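Local coordinates for protein adenylyl-sulfate kinase 1, chloroplastic (Arabidopsis thaliana, PDB 3UIE) that phosphorylates adenosine 5'-phosphosulfate at its 3'-hydroxyl with ATP, making the activated sulfate 3'-phosphoadenylyl sulfate in the chloroplast, at residues Thr31-Ser36 and Gly143-Ala148; Glu77-Asn82 and Gly155-Asp160; Leu104-Pro107 and Asp111-Ala114. All blocks are in the same frame, centred on the assembly; numbering follows the deposited sequence.

Interaction 1: Thr31-Ser36 and Gly143-Ala148; sequences TGLSGS and GLYKLA. With ANP (phosphoaminophosphonic acid-adenylate ester), chain E.
Tyr145 reaches from the first turn of helix 144-149 to the loop 31-36, and its hydroxyl OH gives a short hydrogen bond to the carbonyl oxygen of Ser34, 2.6 Å from OH to O. The oxygen lies at the edge of the phenol ring, close to the ring plane, and the donor stands 16° off the carbonyl plane of Ser34. With CG turned away from the carbonyl carbon and beside the backbone N (chi1 -76°), the ring is thrown forward from the helix, so its end comes much nearer the loop than its root. One water closes a small circuit: it accepts from Ser34 N at 2.9 Å and donates to Tyr145 OH at 2.8 Å. A single hydroxyl is thereby joined to both polar backbone atoms of Ser34.

Van der Waals contact is slight. Tyr145 OH rests 3.7 Å from CB of Leu33, and CD1 of Leu144 comes within 4.1 Å of Ser34 OG.

Inside the loop, Leu33 to Ser36 form a type II beta turn, and Leu33 O takes two donors, Ser36 N and Ser36 OG; the hydroxyl bond, 2.6 Å from OG to O, lies in the carbonyl plane on a lone pair. Gly32 and Lys38, with the turn between them, belong to the P-loop (Walker A) that binds ATP after strand 26-31.

Toward the nucleotide analogue, OG of Ser34 swings anti to its own N (chi1 -171°) and donates to O1G of the gamma phosphate at 2.7 Å. Ser34 thus meets the gamma phosphate with its hydroxyl while its backbone is held by Tyr145 and the water, so the tyrosine is a second-shell residue positioned to steady Ser34, which touches the phosphate directly.

Interaction 2: Glu77-Asn82 and Gly155-Asp160; sequences EDRAEN and GFTGID. With ADX (adenosine-5'-phosphosulfate), chain D.
Arg79 leaves helix 76-95 and runs along the sulfate end of adenosine-5'-phosphosulfate to the loop 155-160. Its CB is 4.0 Å from sulfate oxygen O1B; CG, set beside the backbone N by a chi1 of -72°, passes O2B and O1B, and CD comes to 3.4 Å from O2B. The chain stays extended from CG to NE, which carries the guanidinium past the sulfate to the adenine. NE turns to partners elsewhere, with a weak hydrogen bond to Phe74 O and a long, weak ion pair to Asp161. At the tip the work divides. NH1 donates to sulfate O2B at 2.9 Å, with an N-H...O angle of 149°. NH2 lies 2.7 Å from adenine N1, which sits at the guanidinium edge near its plane, and also makes a weak bond to Gly155 O, 3.1 Å long and bent to 124°.

Thr157 OG1 lies over one face of the guanidinium, 2.7 Å from NH1, but the angle is too poor for a hydrogen bond; it is a close polar contact across the face. Beyond the adenine, CD1 of Phe156 approaches ring atom C6 of the substrate obliquely. One helical turn along from Arg79, Asn82 ND2 adds a hydrogen bond to O1B at 2.8 Å and a weak one to O1A.

This is the substrate pocket of the kinase, and Arg79, Asn82 and Gly155 are established substrate-binding residues. One arginine spans the sulfate and the Watson-Crick edge of the base, so a single cationic group is likely to offset part of the sulfate charge while it reaches across from helix to loop.

Interaction 3: Leu104-Pro107 and Asp111-Ala114; sequences LISP and DRDA. With ADX (adenosine-5'-phosphosulfate), chain D.
Arg112, on helix 109-117, turns its guanidinium back to the loop 104-107 and donates from NH1 to the carbonyl oxygen of Ser106. This bond is 2.8 Å long and nearly straight, with an N-H...O angle of 160°. It lies in both planes at once: NH1 is in the carbonyl plane of Ser106, and the oxygen falls in that of the guanidinium. A bend at chi3 (-53°) folds the arginine's end round to make this possible, and its other nitrogens are taken up elsewhere, NE by a salt bridge to Glu126 and NH2 by Glu164 O.

The aliphatic part of the same side chain packs against the serine. CG of Arg112 lies 3.8 Å from Ser106 CB, and its CD is 3.7 Å from Ser106 OG.

Both segments belong to a strand-loop-helix unit of the P-loop kinase fold, in which the loop after strand 99-103 lines the substrate site. Ser106, which by similarity to relatives probably serves as a phosphoserine intermediate, sits in this loop.

Polar contacts with the substrate come from backbone amides. Ile105 N donates to phosphate oxygen O2A at 2.9 Å. The next amide, Ser106 N, donates to sulfate oxygen O3B at 2.8 Å. Ser106 OG takes no part in these substrate bonds; it donates to Leu104 O at 2.9 Å from above its carbonyl plane, and is also bonded to Trp29 NE1. Against the adenine, Ile105 CD1 comes to 3.4 Å from C2.

Overall arrangement
All three contacts gather round the two bound nucleotides. Interactions 2 and 3 are buried and share adenosine-5'-phosphosulfate, Arg79 and Asn82 of the helix bonding it in interaction 2, with Phe156 packed against its base, and backbone amides in interaction 3; interaction 1 is partly buried and faces the ATP analogue through the P-loop, though its Leu144 also touches the substrate. Phe156 packs on Tyr145, Leu144 and Ala148, joining the substrate loop to helix 144-149. Thr31, at the end of strand 26-31, bonds to Ile105 O, tying interaction 1 to interaction 3, and Arg79 CD packs on Pro107 CG between interactions 2 and 3. Interaction 3 is local in sequence; the others bring distant parts together.

Interaction 1: Thr31-Ser36 and Gly143-Ala148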
loop_
_atom_site.group_PDB
_atom_site.type_symbol
_atom_site.label_atom_id
_atom_site.label_comp_id
_atom_site.label_asym_id
_atom_site.label_seq_id
_atom_site.Cartn_x
_atom_site.Cartn_y
_atom_site.Cartn_z
ATOM N N THR A 31 -0.476 17.947 -3.872
ATOM C CA THR A 31 0.440 18.230 -4.972
ATOM C C THR A 31 0.970 19.676 -4.924
ATOM O O THR A 31 0.329 20.574 -4.390
ATOM C CB THR A 31 -0.251 17.948 -6.331
ATOM O OG1 THR A 31 0.641 18.252 -7.407
ATOM C CG2 THR A 31 -1.521 18.800 -6.479
ATOM N N GLY A 32 2.166 19.895 -5.455
ATOM C CA GLY A 32 2.714 21.239 -5.488
ATOM C C GLY A 32 4.202 21.184 -5.739
ATOM O O GLY A 32 4.813 20.118 -5.638
ATOM N N LEU A 33 4.777 22.329 -6.085
ATOM C CA LEU A 33 6.225 22.445 -6.303
ATOM C C LEU A 33 7.020 21.930 -5.119
ATOM O O LEU A 33 6.511 21.879 -4.000
ATOM C CB LEU A 33 6.578 23.925 -6.522
ATOM C CG LEU A 33 6.085 24.590 -7.808
ATOM C CD1 LEU A 33 6.391 26.089 -7.762
ATOM C CD2 LEU A 33 6.757 23.925 -9.006
ATOM N N SER A 34 8.273 21.541 -5.365
ATOM C CA SER A 34 9.216 21.322 -4.284
ATOM C C SER A 34 9.255 22.571 -3.403
ATOM O O SER A 34 9.353 23.697 -3.905
ATOM C CB SER A 34 10.614 21.047 -4.849
ATOM O OG SER A 34 11.498 20.635 -3.826
ATOM N N GLY A 35 9.173 22.377 -2.092
ATOM C CA GLY A 35 9.256 23.479 -1.147
ATOM C C GLY A 35 7.934 24.178 -0.877
ATOM O O GLY A 35 7.890 25.134 -0.111
ATOM N N SER A 36 6.855 23.697 -1.494
ATOM C CA SER A 36 5.546 24.349 -1.360
ATOM C C SER A 36 4.884 24.038 -0.022
ATOM O O SER A 36 3.897 24.670 0.353
ATOM C CB SER A 36 4.612 23.966 -2.515
ATOM O OG SER A 36 4.421 22.568 -2.601
ATOM N N GLY A 143 18.205 23.023 -0.663
ATOM C CA GLY A 143 19.166 23.585 -1.597
ATOM C C GLY A 143 19.021 23.069 -3.018
ATOM O O GLY A 143 19.931 23.207 -3.833
ATOM N N LEU A 144 17.868 22.486 -3.325
ATOM C CA LEU A 144 17.656 21.863 -4.626
ATOM C C LEU A 144 17.509 22.865 -5.760
ATOM O O LEU A 144 18.000 22.627 -6.864
ATOM C CB LEU A 144 16.425 20.955 -4.594
ATOM C CG LEU A 144 16.567 19.714 -3.717
ATOM C CD1 LEU A 144 15.237 19.001 -3.637
ATOM C CD2 LEU A 144 17.646 18.805 -4.269
ATOM N N TYR A 145 16.796 23.958 -5.512
ATOM C CA TYR A 145 16.619 24.963 -6.545
ATOM C C TYR A 145 17.964 25.549 -6.970
ATOM O O TYR A 145 18.214 25.752 -8.157
ATOM C CB TYR A 145 15.659 26.067 -6.088
ATOM C CG TYR A 145 14.209 25.647 -6.115
ATOM C CD1 TYR A 145 13.496 25.618 -7.309
ATOM C CD2 TYR A 145 13.553 25.265 -4.951
ATOM C CE1 TYR A 145 12.160 25.221 -7.338
ATOM C CE2 TYR A 145 12.222 24.868 -4.974
ATOM C CZ TYR A 145 11.535 24.849 -6.166
ATOM O OH TYR A 145 10.212 24.460 -6.191
ATOM N N LYS A 146 18.831 25.821 -6.008
ATOM C CA LYS A 146 20.129 26.402 -6.360
ATOM C C LYS A 146 20.973 25.422 -7.180
ATOM O O LYS A 146 21.658 25.817 -8.124
ATOM C CB LYS A 146 20.883 26.882 -5.117
ATOM C CG LYS A 146 21.094 25.811 -4.075
ATOM C CD LYS A 146 21.614 26.401 -2.770
ATOM C CE LYS A 146 20.584 27.315 -2.121
ATOM N NZ LYS A 146 20.995 27.726 -0.750
ATOM N N LEU A 147 20.907 24.143 -6.827
ATOM C CA LEU A 147 21.609 23.108 -7.583
ATOM C C LEU A 147 21.015 23.006 -8.991
ATOM O O LEU A 147 21.741 22.852 -9.973
ATOM C CB LEU A 147 21.525 21.764 -6.855
ATOM C CG LEU A 147 22.355 21.643 -5.576
ATOM C CD1 LEU A 147 21.898 20.482 -4.720
ATOM C CD2 LEU A 147 23.830 21.500 -5.917
ATOM N N ALA A 148 19.691 23.112 -9.083
ATOM C CA ALA A 148 19.010 23.097 -10.376
ATOM C C ALA A 148 19.390 24.304 -11.238
ATOM O O ALA A 148 19.682 24.157 -12.427
ATOM C CB ALA A 148 17.495 23.041 -10.181
HETATM P PG ANP E . 9.368 18.503 -1.473
HETATM O O1G ANP E . 10.837 18.738 -2.095
HETATM O O2G ANP E . 9.511 17.291 -0.546
HETATM O O3G ANP E . 8.381 18.244 -2.586
HETATM P PB ANP E . 7.468 19.976 0.212
HETATM O O1B ANP E . 7.220 18.741 1.148
HETATM O O2B ANP E . 6.304 20.469 -0.682
HETATM N N3B ANP E . 9.020 19.822 -0.480
HETATM P PA ANP E . 8.107 20.927 2.891
HETATM O O1A ANP E . 9.312 20.090 3.141
HETATM O O2A ANP E . 6.892 20.461 3.624
HETATM O O3A ANP E . 7.918 21.046 1.336
HETATM O "O5'" ANP E . 8.373 22.430 3.292
HETATM C "C5'" ANP E . 9.448 23.157 2.802
HETATM C "C4'" ANP E . 9.890 24.205 3.659
HETATM O "O4'" ANP E . 8.867 25.245 3.752
HETATM C "C3'" ANP E . 10.062 23.634 4.999
HETATM O "O3'" ANP E . 11.335 23.977 5.502
HETATM C "C2'" ANP E . 9.007 24.204 5.825
HETATM O "O2'" ANP E . 9.499 24.641 7.062
HETATM C "C1'" ANP E . 8.486 25.370 5.074
HETATM N N9 ANP E . 7.026 25.441 5.222
HETATM C C8 ANP E . 6.204 24.389 5.109
HETATM N N7 ANP E . 4.966 24.821 5.302
HETATM C C5 ANP E . 5.000 26.146 5.545
HETATM C C6 ANP E . 4.010 27.078 5.815
HETATM N N6 ANP E . 2.617 26.658 5.883
HETATM N N1 ANP E . 4.372 28.354 6.014
HETATM C C2 ANP E . 5.666 28.722 5.952
HETATM N N3 ANP E . 6.637 27.853 5.701
HETATM C C4 ANP E . 6.328 26.553 5.494
HETATM O O HOH W 1 9.715 22.181 -7.752
#

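Interaction 2: Glu77-Asn82 and Gly155-Asp160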
loop_
_atom_site.group_PDB
_atom_site.type_symbol
_atom_site.label_atom_id
_atom_site.label_comp_id
_atom_site.label_asym_id
_atom_site.label_seq_id
_atom_site.Cartn_x
_atom_site.Cartn_y
_atom_site.Cartn_z
ATOM N N GLU A 77 8.967 9.876 -17.791
ATOM C CA GLU A 77 8.253 8.600 -17.786
ATOM C C GLU A 77 8.274 7.968 -16.397
ATOM O O GLU A 77 7.347 7.248 -16.015
ATOM C CB GLU A 77 8.842 7.633 -18.818
ATOM C CG GLU A 77 9.195 8.279 -20.149
ATOM C CD GLU A 77 10.467 9.107 -20.072
ATOM O OE1 GLU A 77 11.326 8.796 -19.220
ATOM O OE2 GLU A 77 10.611 10.067 -20.857
ATOM N N ASP A 78 9.339 8.231 -15.647
ATOM C CA ASP A 78 9.490 7.647 -14.322
ATOM C C ASP A 78 8.676 8.426 -13.300
ATOM O O ASP A 78 8.218 7.855 -12.314
ATOM C CB ASP A 78 10.965 7.565 -13.916
ATOM C CG ASP A 78 11.667 6.330 -14.486
ATOM O OD1 ASP A 78 11.110 5.679 -15.397
ATOM O OD2 ASP A 78 12.782 6.009 -14.020
ATOM N N ARG A 79 8.495 9.726 -13.530
ATOM C CA ARG A 79 7.575 10.510 -12.706
ATOM C C ARG A 79 6.143 9.993 -12.879
ATOM O O ARG A 79 5.401 9.855 -11.909
ATOM C CB ARG A 79 7.630 12.003 -13.052
ATOM C CG ARG A 79 8.893 12.725 -12.592
ATOM C CD ARG A 79 8.725 14.229 -12.763
ATOM N NE ARG A 79 9.988 14.962 -12.772
ATOM C CZ ARG A 79 10.398 15.770 -11.798
ATOM N NH1 ARG A 79 9.651 15.945 -10.711
ATOM N NH2 ARG A 79 11.563 16.405 -11.913
ATOM N N ALA A 80 5.757 9.706 -14.119
ATOM C CA ALA A 80 4.430 9.161 -14.390
ATOM C C ALA A 80 4.222 7.805 -13.691
ATOM O O ALA A 80 3.169 7.550 -13.094
ATOM C CB ALA A 80 4.200 9.036 -15.895
ATOM N N GLU A 81 5.226 6.932 -13.763
ATOM C CA GLU A 81 5.150 5.630 -13.103
ATOM C C GLU A 81 5.128 5.785 -11.580
ATOM O O GLU A 81 4.395 5.084 -10.887
ATOM C CB GLU A 81 6.321 4.734 -13.533
ATOM C CG GLU A 81 6.323 3.357 -12.886
ATOM C CD GLU A 81 5.139 2.497 -13.291
ATOM O OE1 GLU A 81 4.297 2.930 -14.115
ATOM O OE2 GLU A 81 5.060 1.367 -12.773
ATOM N N ASN A 82 5.928 6.715 -11.071
ATOM C CA ASN A 82 5.939 7.026 -9.647
ATOM C C ASN A 82 4.529 7.394 -9.176
ATOM O O ASN A 82 4.027 6.859 -8.196
ATOM C CB ASN A 82 6.899 8.193 -9.388
ATOM C CG ASN A 82 7.014 8.550 -7.921
ATOM O OD1 ASN A 82 7.217 7.682 -7.069
ATOM N ND2 ASN A 82 6.891 9.832 -7.618
ATOM N N GLY A 155 16.467 18.950 -15.372
ATOM C CA GLY A 155 15.045 18.651 -15.437
ATOM C C GLY A 155 14.274 18.809 -14.137
ATOM O O GLY A 155 13.295 18.097 -13.900
ATOM N N PHE A 156 14.689 19.754 -13.300
ATOM C CA PHE A 156 14.026 19.969 -12.016
ATOM C C PHE A 156 12.680 20.685 -12.184
ATOM O O PHE A 156 12.584 21.690 -12.880
ATOM C CB PHE A 156 14.926 20.768 -11.071
ATOM C CG PHE A 156 14.471 20.739 -9.639
ATOM C CD1 PHE A 156 14.618 19.587 -8.879
ATOM C CD2 PHE A 156 13.893 21.852 -9.055
ATOM C CE1 PHE A 156 14.205 19.547 -7.560
ATOM C CE2 PHE A 156 13.478 21.819 -7.735
ATOM C CZ PHE A 156 13.632 20.663 -6.987
ATOM N N THR A 157 11.651 20.160 -11.527
ATOM C CA THR A 157 10.306 20.720 -11.606
ATOM C C THR A 157 10.254 22.214 -11.284
ATOM O O THR A 157 10.722 22.645 -10.236
ATOM C CB THR A 157 9.351 19.955 -10.665
ATOM O OG1 THR A 157 9.276 18.592 -11.083
ATOM C CG2 THR A 157 7.948 20.552 -10.704
ATOM N N GLY A 158 9.677 22.998 -12.192
ATOM C CA GLY A 158 9.494 24.422 -11.972
ATOM C C GLY A 158 10.631 25.233 -12.575
ATOM O O GLY A 158 10.531 26.451 -12.715
ATOM N N ILE A 159 11.703 24.539 -12.948
ATOM C CA ILE A 159 12.886 25.171 -13.522
ATOM C C ILE A 159 13.085 24.695 -14.957
ATOM O O ILE A 159 13.027 25.487 -15.894
ATOM C CB ILE A 159 14.153 24.835 -12.708
ATOM C CG1 ILE A 159 14.027 25.366 -11.279
ATOM C CG2 ILE A 159 15.416 25.374 -13.401
ATOM C CD1 ILE A 159 13.753 26.837 -11.195
ATOM N N ASP A 160 13.301 23.390 -15.117
ATOM C CA ASP A 160 13.573 22.783 -16.421
ATOM C C ASP A 160 12.590 21.660 -16.752
ATOM O O ASP A 160 12.809 20.880 -17.681
ATOM C CB ASP A 160 15.008 22.259 -16.472
ATOM C CG ASP A 160 16.034 23.377 -16.473
ATOM O OD1 ASP A 160 17.054 23.272 -15.756
ATOM O OD2 ASP A 160 15.810 24.371 -17.193
HETATM S SB ADX D . 7.454 13.362 -8.480
HETATM O O1B ADX D . 7.858 12.102 -9.036
HETATM O O2B ADX D . 7.524 14.392 -9.541
HETATM O O3B ADX D . 6.066 13.315 -7.978
HETATM P PA ADX D . 8.454 13.216 -5.891
HETATM O O1A ADX D . 8.229 11.727 -5.884
HETATM O O2A ADX D . 7.520 13.939 -4.932
HETATM O O3A ADX D . 8.389 13.793 -7.377
HETATM O "O5'" ADX D . 9.948 13.455 -5.449
HETATM C "C5'" ADX D . 10.369 14.741 -5.109
HETATM C "C4'" ADX D . 11.512 14.817 -4.238
HETATM O "O4'" ADX D . 12.651 14.292 -4.912
HETATM C "C3'" ADX D . 11.790 16.244 -3.932
HETATM O "O3'" ADX D . 11.776 16.411 -2.549
HETATM C "C2'" ADX D . 13.109 16.491 -4.348
HETATM O "O2'" ADX D . 13.838 16.677 -3.181
HETATM C "C1'" ADX D . 13.641 15.272 -4.992
HETATM N N9 ADX D . 14.113 15.521 -6.328
HETATM C C8 ADX D . 15.278 15.075 -6.853
HETATM N N7 ADX D . 15.338 15.437 -8.147
HETATM C C5 ADX D . 14.208 16.114 -8.444
HETATM C C6 ADX D . 13.714 16.733 -9.609
HETATM N N6 ADX D . 14.475 16.691 -10.816
HETATM N N1 ADX D . 12.513 17.362 -9.581
HETATM C C2 ADX D . 11.789 17.394 -8.449
HETATM N N3 ADX D . 12.236 16.808 -7.314
HETATM C C4 ADX D . 13.425 16.166 -7.283
#

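Interaction 3: Leu104-Pro107 and Asp111-Ala114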
loop_
_atom_site.group_PDB
_atom_site.type_symbol
_atom_site.label_atom_id
_atom_site.label_comp_id
_atom_site.label_asym_id
_atom_site.label_seq_id
_atom_site.Cartn_x
_atom_site.Cartn_y
_atom_site.Cartn_z
ATOM N N LEU A 104 3.286 14.201 -2.930
ATOM C CA LEU A 104 4.247 14.027 -4.012
ATOM C C LEU A 104 4.147 15.269 -4.870
ATOM O O LEU A 104 3.058 15.826 -5.008
ATOM C CB LEU A 104 3.817 12.857 -4.894
ATOM C CG LEU A 104 4.268 11.408 -4.815
ATOM C CD1 LEU A 104 3.743 10.725 -3.563
ATOM C CD2 LEU A 104 3.754 10.703 -6.061
ATOM N N ILE A 105 5.259 15.702 -5.464
ATOM C CA ILE A 105 5.199 16.833 -6.395
ATOM C C ILE A 105 4.132 16.579 -7.454
ATOM O O ILE A 105 3.322 17.454 -7.756
ATOM C CB ILE A 105 6.567 17.117 -7.063
ATOM C CG1 ILE A 105 7.590 17.535 -6.006
ATOM C CG2 ILE A 105 6.428 18.212 -8.135
ATOM C CD1 ILE A 105 9.000 17.755 -6.557
ATOM N N SER A 106 4.132 15.361 -7.994
ATOM C CA SER A 106 3.152 14.915 -9.000
ATOM C C SER A 106 2.789 16.007 -10.002
ATOM O O SER A 106 1.653 16.468 -10.043
ATOM C CB SER A 106 1.897 14.328 -8.334
ATOM O OG SER A 106 1.416 15.151 -7.284
ATOM N N PRO A 107 3.769 16.426 -10.818
ATOM C CA PRO A 107 3.644 17.651 -11.619
ATOM C C PRO A 107 2.672 17.560 -12.795
ATOM O O PRO A 107 2.198 18.587 -13.240
ATOM C CB PRO A 107 5.078 17.875 -12.127
ATOM C CG PRO A 107 5.662 16.496 -12.178
ATOM C CD PRO A 107 5.076 15.773 -10.994
ATOM N N ASP A 111 -1.460 12.615 -15.136
ATOM C CA ASP A 111 -1.147 11.524 -14.211
ATOM C C ASP A 111 -1.915 11.640 -12.899
ATOM O O ASP A 111 -2.385 10.636 -12.377
ATOM C CB ASP A 111 0.354 11.420 -13.967
ATOM C CG ASP A 111 1.113 11.102 -15.226
ATOM O OD1 ASP A 111 0.687 10.178 -15.951
ATOM O OD2 ASP A 111 2.118 11.783 -15.504
ATOM N N ARG A 112 -2.055 12.856 -12.364
ATOM C CA ARG A 112 -2.919 13.023 -11.192
ATOM C C ARG A 112 -4.371 12.681 -11.523
ATOM O O ARG A 112 -5.066 12.088 -10.703
ATOM C CB ARG A 112 -2.841 14.429 -10.593
ATOM C CG ARG A 112 -1.462 14.859 -10.135
ATOM C CD ARG A 112 -1.570 16.151 -9.297
ATOM N NE ARG A 112 -2.307 17.201 -10.018
ATOM C CZ ARG A 112 -1.740 18.109 -10.805
ATOM N NH1 ARG A 112 -0.416 18.123 -10.975
ATOM N NH2 ARG A 112 -2.496 19.007 -11.428
ATOM N N ASP A 113 -4.843 13.070 -12.708
ATOM C CA ASP A 113 -6.225 12.764 -13.088
ATOM C C ASP A 113 -6.469 11.263 -13.183
ATOM O O ASP A 113 -7.561 10.778 -12.866
ATOM C CB ASP A 113 -6.618 13.450 -14.406
ATOM C CG ASP A 113 -6.627 14.972 -14.293
ATOM O OD1 ASP A 113 -6.610 15.517 -13.159
ATOM O OD2 ASP A 113 -6.658 15.626 -15.351
ATOM N N ALA A 114 -5.457 10.522 -13.615
ATOM C CA ALA A 114 -5.595 9.071 -13.700
ATOM C C ALA A 114 -5.703 8.447 -12.306
ATOM O O ALA A 114 -6.437 7.485 -12.113
ATOM C CB ALA A 114 -4.443 8.461 -14.487
HETATM S SB ADX D . 7.454 13.362 -8.480
HETATM O O1B ADX D . 7.858 12.102 -9.036
HETATM O O2B ADX D . 7.524 14.392 -9.541
HETATM O O3B ADX D . 6.066 13.315 -7.978
HETATM P PA ADX D . 8.454 13.216 -5.891
HETATM O O1A ADX D . 8.229 11.727 -5.884
HETATM O O2A ADX D . 7.520 13.939 -4.932
HETATM O O3A ADX D . 8.389 13.793 -7.377
HETATM O "O5'" ADX D . 9.948 13.455 -5.449
HETATM C "C5'" ADX D . 10.369 14.741 -5.109
HETATM C "C4'" ADX D . 11.512 14.817 -4.238
HETATM O "O4'" ADX D . 12.651 14.292 -4.912
HETATM C "C3'" ADX D . 11.790 16.244 -3.932
HETATM O "O3'" ADX D . 11.776 16.411 -2.549
HETATM C "C2'" ADX D . 13.109 16.491 -4.348
HETATM O "O2'" ADX D . 13.838 16.677 -3.181
HETATM C "C1'" ADX D . 13.641 15.272 -4.992
HETATM N N9 ADX D . 14.113 15.521 -6.328
HETATM C C8 ADX D . 15.278 15.075 -6.853
HETATM N N7 ADX D . 15.338 15.437 -8.147
HETATM C C5 ADX D . 14.208 16.114 -8.444
HETATM C C6 ADX D . 13.714 16.733 -9.609
HETATM N N6 ADX D . 14.475 16.691 -10.816
HETATM N N1 ADX D . 12.513 17.362 -9.581
HETATM C C2 ADX D . 11.789 17.394 -8.449
HETATM N N3 ADX D . 12.236 16.808 -7.314
HETATM C C4 ADX D . 13.425 16.166 -7.283
#